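Local coordinates for protein putative adhesin (Bacteroides thetaiotaomicron, PDB 4QDG) that probably serves as an outer-membrane lipoprotein adhesin, a FimB/Mfa2-family member of the fimbrillin superfamily linked to pilus anchoring, at residues K121-L133 / E141-I153. Sequence-based numbering, arbitrary orientation.
With MG (magnesium ion), chain C; MG (magnesium ion), chain D.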
loop_
_atom_site.group_PDB
_atom_site.type_symbol
_atom_site.label_atom_id
_atom_site.label_comp_id
_atom_site.label_asym_id
_atom_site.label_seq_id
_atom_site.Cartn_x
_atom_site.Cartn_y
_atom_site.Cartn_z
ATOM N N LYS A 121 13.679 -4.117 -0.243
ATOM C CA LYS A 121 13.085 -2.794 -0.486
ATOM C C LYS A 121 11.706 -2.873 -1.142
ATOM O O LYS A 121 10.828 -2.073 -0.796
ATOM C CB LYS A 121 14.009 -1.870 -1.288
ATOM C CG LYS A 121 15.205 -1.360 -0.489
ATOM C CD LYS A 121 15.941 -0.281 -1.257
ATOM C CE LYS A 121 17.278 0.017 -0.671
ATOM N NZ LYS A 121 18.147 0.706 -1.664
ATOM N N ASN A 122 11.500 -3.839 -2.054
ATOM C CA ASN A 122 10.202 -4.018 -2.704
ATOM C C ASN A 122 9.292 -4.718 -1.680
ATOM O O ASN A 122 9.450 -5.917 -1.426
ATOM C CB ASN A 122 10.348 -4.806 -4.020
ATOM C CG ASN A 122 9.086 -4.889 -4.820
ATOM O OD1 ASN A 122 8.084 -4.241 -4.521
ATOM N ND2 ASN A 122 9.122 -5.642 -5.895
ATOM N N LEU A 123 8.404 -3.943 -1.037
ATOM C CA LEU A 123 7.590 -4.400 0.084
ATOM C C LEU A 123 6.523 -5.387 -0.323
ATOM O O LEU A 123 5.859 -5.229 -1.356
ATOM C CB LEU A 123 6.937 -3.221 0.861
ATOM C CG LEU A 123 7.830 -2.024 1.259
ATOM C CD1 LEU A 123 7.008 -0.931 1.922
ATOM C CD2 LEU A 123 9.004 -2.441 2.159
ATOM N N HIS A 124 6.357 -6.409 0.528
ATOM C CA HIS A 124 5.321 -7.438 0.401
ATOM C C HIS A 124 3.987 -6.768 0.770
ATOM O O HIS A 124 3.919 -6.052 1.769
ATOM C CB HIS A 124 5.665 -8.625 1.330
ATOM C CG HIS A 124 4.753 -9.824 1.240
ATOM N ND1 HIS A 124 4.672 -10.598 0.084
ATOM C CD2 HIS A 124 4.000 -10.413 2.205
ATOM C CE1 HIS A 124 3.823 -11.578 0.368
ATOM N NE2 HIS A 124 3.400 -11.510 1.630
ATOM N N GLY A 125 2.963 -6.966 -0.053
ATOM C CA GLY A 125 1.631 -6.400 0.153
ATOM C C GLY A 125 1.117 -6.533 1.573
ATOM O O GLY A 125 1.281 -7.584 2.200
ATOM N N LEU A 126 0.573 -5.436 2.115
ATOM C CA LEU A 126 -0.022 -5.424 3.449
ATOM C C LEU A 126 -1.490 -5.106 3.280
ATOM O O LEU A 126 -1.839 -4.129 2.619
ATOM C CB LEU A 126 0.685 -4.441 4.415
ATOM C CG LEU A 126 0.122 -4.408 5.845
ATOM C CD1 LEU A 126 0.430 -5.719 6.584
ATOM C CD2 LEU A 126 0.648 -3.205 6.611
ATOM N N TYR A 127 -2.352 -5.983 3.804
ATOM C CA TYR A 127 -3.806 -5.861 3.687
ATOM C C TYR A 127 -4.446 -5.832 5.059
ATOM O O TYR A 127 -3.902 -6.379 6.013
ATOM C CB TYR A 127 -4.392 -6.993 2.820
ATOM C CG TYR A 127 -3.833 -7.021 1.412
ATOM C CD1 TYR A 127 -2.608 -7.625 1.138
ATOM C CD2 TYR A 127 -4.532 -6.455 0.351
ATOM C CE1 TYR A 127 -2.071 -7.629 -0.149
ATOM C CE2 TYR A 127 -4.036 -6.514 -0.958
ATOM C CZ TYR A 127 -2.792 -7.080 -1.198
ATOM O OH TYR A 127 -2.270 -7.125 -2.474
ATOM N N TRP A 128 -5.566 -5.112 5.174
ATOM C CA TRP A 128 -6.274 -4.952 6.437
ATOM C C TRP A 128 -7.762 -4.794 6.217
ATOM O O TRP A 128 -8.185 -4.139 5.278
ATOM C CB TRP A 128 -5.731 -3.725 7.212
ATOM C CG TRP A 128 -6.447 -3.442 8.493
ATOM C CD1 TRP A 128 -6.182 -3.984 9.718
ATOM C CD2 TRP A 128 -7.598 -2.607 8.664
ATOM N NE1 TRP A 128 -7.078 -3.514 10.646
ATOM C CE2 TRP A 128 -7.954 -2.661 10.027
ATOM C CE3 TRP A 128 -8.343 -1.786 7.802
ATOM C CZ2 TRP A 128 -9.016 -1.921 10.548
ATOM C CZ3 TRP A 128 -9.402 -1.058 8.321
ATOM C CH2 TRP A 128 -9.728 -1.127 9.676
ATOM N N GLY A 129 -8.525 -5.334 7.156
ATOM C CA GLY A 129 -9.971 -5.211 7.238
ATOM C C GLY A 129 -10.450 -5.645 8.609
ATOM O O GLY A 129 -9.743 -6.358 9.324
ATOM N N GLU A 130 -11.671 -5.250 8.971
ATOM C CA GLU A 130 -12.284 -5.655 10.251
ATOM C C GLU A 130 -13.812 -5.807 10.103
ATOM O O GLU A 130 -14.407 -5.264 9.169
ATOM C CB GLU A 130 -11.933 -4.679 11.386
ATOM C CG GLU A 130 -12.381 -3.248 11.140
ATOM C CD GLU A 130 -12.153 -2.273 12.277
ATOM O OE1 GLU A 130 -11.401 -2.620 13.215
ATOM O OE2 GLU A 130 -12.738 -1.166 12.237
ATOM N N LEU A 131 -14.435 -6.542 11.042
ATOM C CA LEU A 131 -15.854 -6.807 11.036
ATOM C C LEU A 131 -16.367 -7.166 12.436
ATOM O O LEU A 131 -15.705 -7.906 13.157
ATOM C CB LEU A 131 -16.130 -7.979 10.050
ATOM C CG LEU A 131 -17.597 -8.383 9.835
ATOM C CD1 LEU A 131 -18.284 -7.442 8.876
ATOM C CD2 LEU A 131 -17.698 -9.827 9.344
ATOM N N THR A 132 -17.542 -6.623 12.804
ATOM C CA THR A 132 -18.249 -6.975 14.041
ATOM C C THR A 132 -19.376 -7.909 13.620
ATOM O O THR A 132 -20.112 -7.597 12.669
ATOM C CB THR A 132 -18.734 -5.754 14.839
ATOM O OG1 THR A 132 -17.628 -4.923 15.127
ATOM C CG2 THR A 132 -19.357 -6.137 16.151
ATOM N N LEU A 133 -19.468 -9.081 14.261
ATOM C CA LEU A 133 -20.479 -10.052 13.856
ATOM C C LEU A 133 -20.885 -10.932 15.030
ATOM O O LEU A 133 -20.028 -11.414 15.786
ATOM C CB LEU A 133 -19.942 -10.893 12.649
ATOM C CG LEU A 133 -20.734 -12.115 12.152
ATOM C CD1 LEU A 133 -22.080 -11.707 11.491
ATOM C CD2 LEU A 133 -19.904 -12.904 11.152
ATOM N N GLU A 141 -22.930 -15.872 8.732
ATOM C CA GLU A 141 -21.987 -15.536 7.669
ATOM C C GLU A 141 -21.633 -14.077 7.727
ATOM O O GLU A 141 -22.494 -13.242 8.012
ATOM C CB GLU A 141 -22.532 -15.892 6.292
ATOM C CG GLU A 141 -22.527 -17.388 6.039
ATOM C CD GLU A 141 -23.127 -17.846 4.723
ATOM O OE1 GLU A 141 -23.801 -17.033 4.048
ATOM O OE2 GLU A 141 -22.945 -19.039 4.388
ATOM N N GLY A 142 -20.366 -13.783 7.469
ATOM C CA GLY A 142 -19.861 -12.420 7.444
ATOM C C GLY A 142 -18.685 -12.274 6.510
ATOM O O GLY A 142 -17.911 -13.212 6.339
ATOM N N THR A 143 -18.548 -11.097 5.905
ATOM C CA THR A 143 -17.470 -10.803 4.965
ATOM C C THR A 143 -16.566 -9.708 5.506
ATOM O O THR A 143 -17.038 -8.632 5.878
ATOM C CB THR A 143 -18.039 -10.420 3.585
ATOM O OG1 THR A 143 -18.785 -11.518 3.088
ATOM C CG2 THR A 143 -16.954 -10.012 2.577
ATOM N N VAL A 144 -15.257 -10.002 5.535
ATOM C CA VAL A 144 -14.235 -9.053 5.947
ATOM C C VAL A 144 -13.713 -8.422 4.674
ATOM O O VAL A 144 -13.072 -9.095 3.855
ATOM C CB VAL A 144 -13.101 -9.656 6.804
ATOM C CG1 VAL A 144 -12.167 -8.540 7.280
ATOM C CG2 VAL A 144 -13.661 -10.461 7.991
ATOM N N GLU A 145 -14.076 -7.155 4.480
ATOM C CA GLU A 145 -13.706 -6.365 3.326
ATOM C C GLU A 145 -12.365 -5.723 3.615
ATOM O O GLU A 145 -12.217 -4.982 4.588
ATOM C CB GLU A 145 -14.794 -5.328 3.012
ATOM C CG GLU A 145 -16.180 -5.938 2.906
ATOM C CD GLU A 145 -17.245 -5.008 2.362
ATOM O OE1 GLU A 145 -16.910 -4.135 1.526
ATOM O OE2 GLU A 145 -18.431 -5.211 2.715
HETATM N N MSE A 146 -11.364 -6.073 2.808
HETATM C CA MSE A 146 -10.015 -5.620 3.069
HETATM C C MSE A 146 -9.482 -4.572 2.096
HETATM O O MSE A 146 -9.960 -4.449 0.963
HETATM C CB MSE A 146 -9.099 -6.819 3.112
HETATM C CG MSE A 146 -9.503 -7.746 4.252
HETATM SE SE MSE A 146 -8.468 -9.300 4.229
HETATM C CE MSE A 146 -6.876 -8.603 5.150
HETATM N N MSE A 147 -8.492 -3.796 2.586
HETATM C CA MSE A 147 -7.824 -2.783 1.785
HETATM C C MSE A 147 -6.335 -3.054 1.744
HETATM O O MSE A 147 -5.838 -3.756 2.599
HETATM C CB MSE A 147 -8.117 -1.362 2.267
HETATM C CG MSE A 147 -7.561 -1.027 3.647
HETATM SE SE MSE A 147 -7.489 0.904 3.857
HETATM C CE MSE A 147 -5.823 1.107 3.174
ATOM N N LYS A 148 -5.645 -2.515 0.728
ATOM C CA LYS A 148 -4.206 -2.666 0.532
ATOM C C LYS A 148 -3.506 -1.411 1.097
ATOM O O LYS A 148 -3.901 -0.293 0.775
ATOM C CB LYS A 148 -3.931 -2.865 -0.972
ATOM C CG LYS A 148 -2.480 -3.143 -1.323
ATOM C CD LYS A 148 -2.344 -3.478 -2.781
ATOM C CE LYS A 148 -0.911 -3.700 -3.194
ATOM N NZ LYS A 148 -0.811 -3.773 -4.683
ATOM N N ASN A 149 -2.500 -1.598 1.952
ATOM C CA ASN A 149 -1.768 -0.492 2.597
ATOM C C ASN A 149 -0.484 -0.108 1.873
ATOM O O ASN A 149 0.061 0.954 2.167
ATOM C CB ASN A 149 -1.383 -0.859 4.051
ATOM C CG ASN A 149 -2.547 -0.924 5.006
ATOM O OD1 ASN A 149 -3.557 -0.260 4.835
ATOM N ND2 ASN A 149 -2.386 -1.657 6.087
ATOM N N THR A 150 0.037 -0.981 0.981
ATOM C CA THR A 150 1.304 -0.699 0.314
ATOM C C THR A 150 1.055 -0.101 -1.083
ATOM O O THR A 150 -0.032 -0.272 -1.667
ATOM C CB THR A 150 2.182 -1.970 0.274
ATOM O OG1 THR A 150 1.406 -3.053 -0.244
ATOM C CG2 THR A 150 2.765 -2.341 1.647
ATOM N N ASN A 151 2.076 0.594 -1.607
ATOM C CA ASN A 151 2.053 1.284 -2.883
ATOM C C ASN A 151 3.344 1.113 -3.637
ATOM O O ASN A 151 4.407 0.960 -3.043
ATOM C CB ASN A 151 1.821 2.792 -2.650
ATOM C CG ASN A 151 0.464 3.113 -2.114
ATOM O OD1 ASN A 151 -0.536 3.158 -2.844
ATOM N ND2 ASN A 151 0.390 3.259 -0.818
ATOM N N ASN A 152 3.248 1.171 -4.945
ATOM C CA ASN A 152 4.398 1.150 -5.840
ATOM C C ASN A 152 4.314 2.405 -6.677
ATOM O O ASN A 152 3.265 2.683 -7.246
ATOM C CB ASN A 152 4.471 -0.125 -6.721
ATOM C CG ASN A 152 5.800 -0.215 -7.451
ATOM O OD1 ASN A 152 6.821 -0.518 -6.851
ATOM N ND2 ASN A 152 5.844 0.188 -8.723
ATOM N N ILE A 153 5.383 3.204 -6.665
ATOM C CA ILE A 153 5.458 4.458 -7.413
ATOM C C ILE A 153 6.638 4.352 -8.395
ATOM O O ILE A 153 7.766 4.150 -7.970
ATOM C CB ILE A 153 5.569 5.694 -6.459
ATOM C CG1 ILE A 153 4.328 5.793 -5.572
ATOM C CG2 ILE A 153 5.731 7.007 -7.255
ATOM C CD1 ILE A 153 4.548 5.987 -4.132
HETATM MG MG MG C . 2.550 -13.381 2.376
HETATM MG MG MG D . -2.815 3.023 -2.405
HETATM O O HOH W 1 6.298 -2.641 -5.330
HETATM O O HOH W 2 -10.665 -2.240 5.090
HETATM O O HOH W 3 -15.449 -5.728 6.676
HETATM O O HOH W 4 -12.766 -3.414 6.753
HETATM O O HOH W 5 -2.712 1.055 -1.529
#
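L123 CB rests on the T150 methyl CG2 where a loop leads into the antiparallel β-hairpin of strands 127-137 and 140-159; in that loop water 1 donates to N122 OD1 and to N152 OD1. The pair illustrates how a hairpin can be bonded directly over a few residues and splay apart on water elsewhere. H124 turns from the partner strand and binds a magnesium ion through NE2 at 2.2 Å, a site completed by D36, C37 and C86. At G125 the chain passes close to the T150 hydroxyl, and L126 N reaches that OG1 in a weak bond. L126 O accepts from N149 N at 2.7 Å, almost straight at 176°. L126 CD2 lies against N149 ND2; the polar partner of that carboxamide is N185. Nearby, N151 OD1 and water 5 bind a second magnesium ion with the L273 and E276 carbonyls. Y127 and K148 form a non-hydrogen-bonded pair and run side by side. The lysine, extended with CG anti to its backbone N (chi1 -176°), lays CB and CG 3.7 Å from the tyrosine's CE2 and continues past OH, carrying NZ to S277. W128 and M147 make the hydrogen-bonded pair: W128 N to M147 O is 2.9 Å, and M147 N to W128 O is 2.7 Å, the donor tilted 27° from the carbonyl plane. Both methionines are selenomethionines: M147 sets CG at the indole edge, and M146, bent at its last torsion, brings CE against the Y127 backbone. From G129 the strands diverge, and V144 CG1 packs against the glycine's carbonyl carbon. Water 4 accepts from E130 N and donates to E145 O, while water 3 joins E130 O to E145 N. L131 then sets both methyls against the T143 carbonyl oxygen, and L133 CD2 lies 3.7 Å from G142 CA.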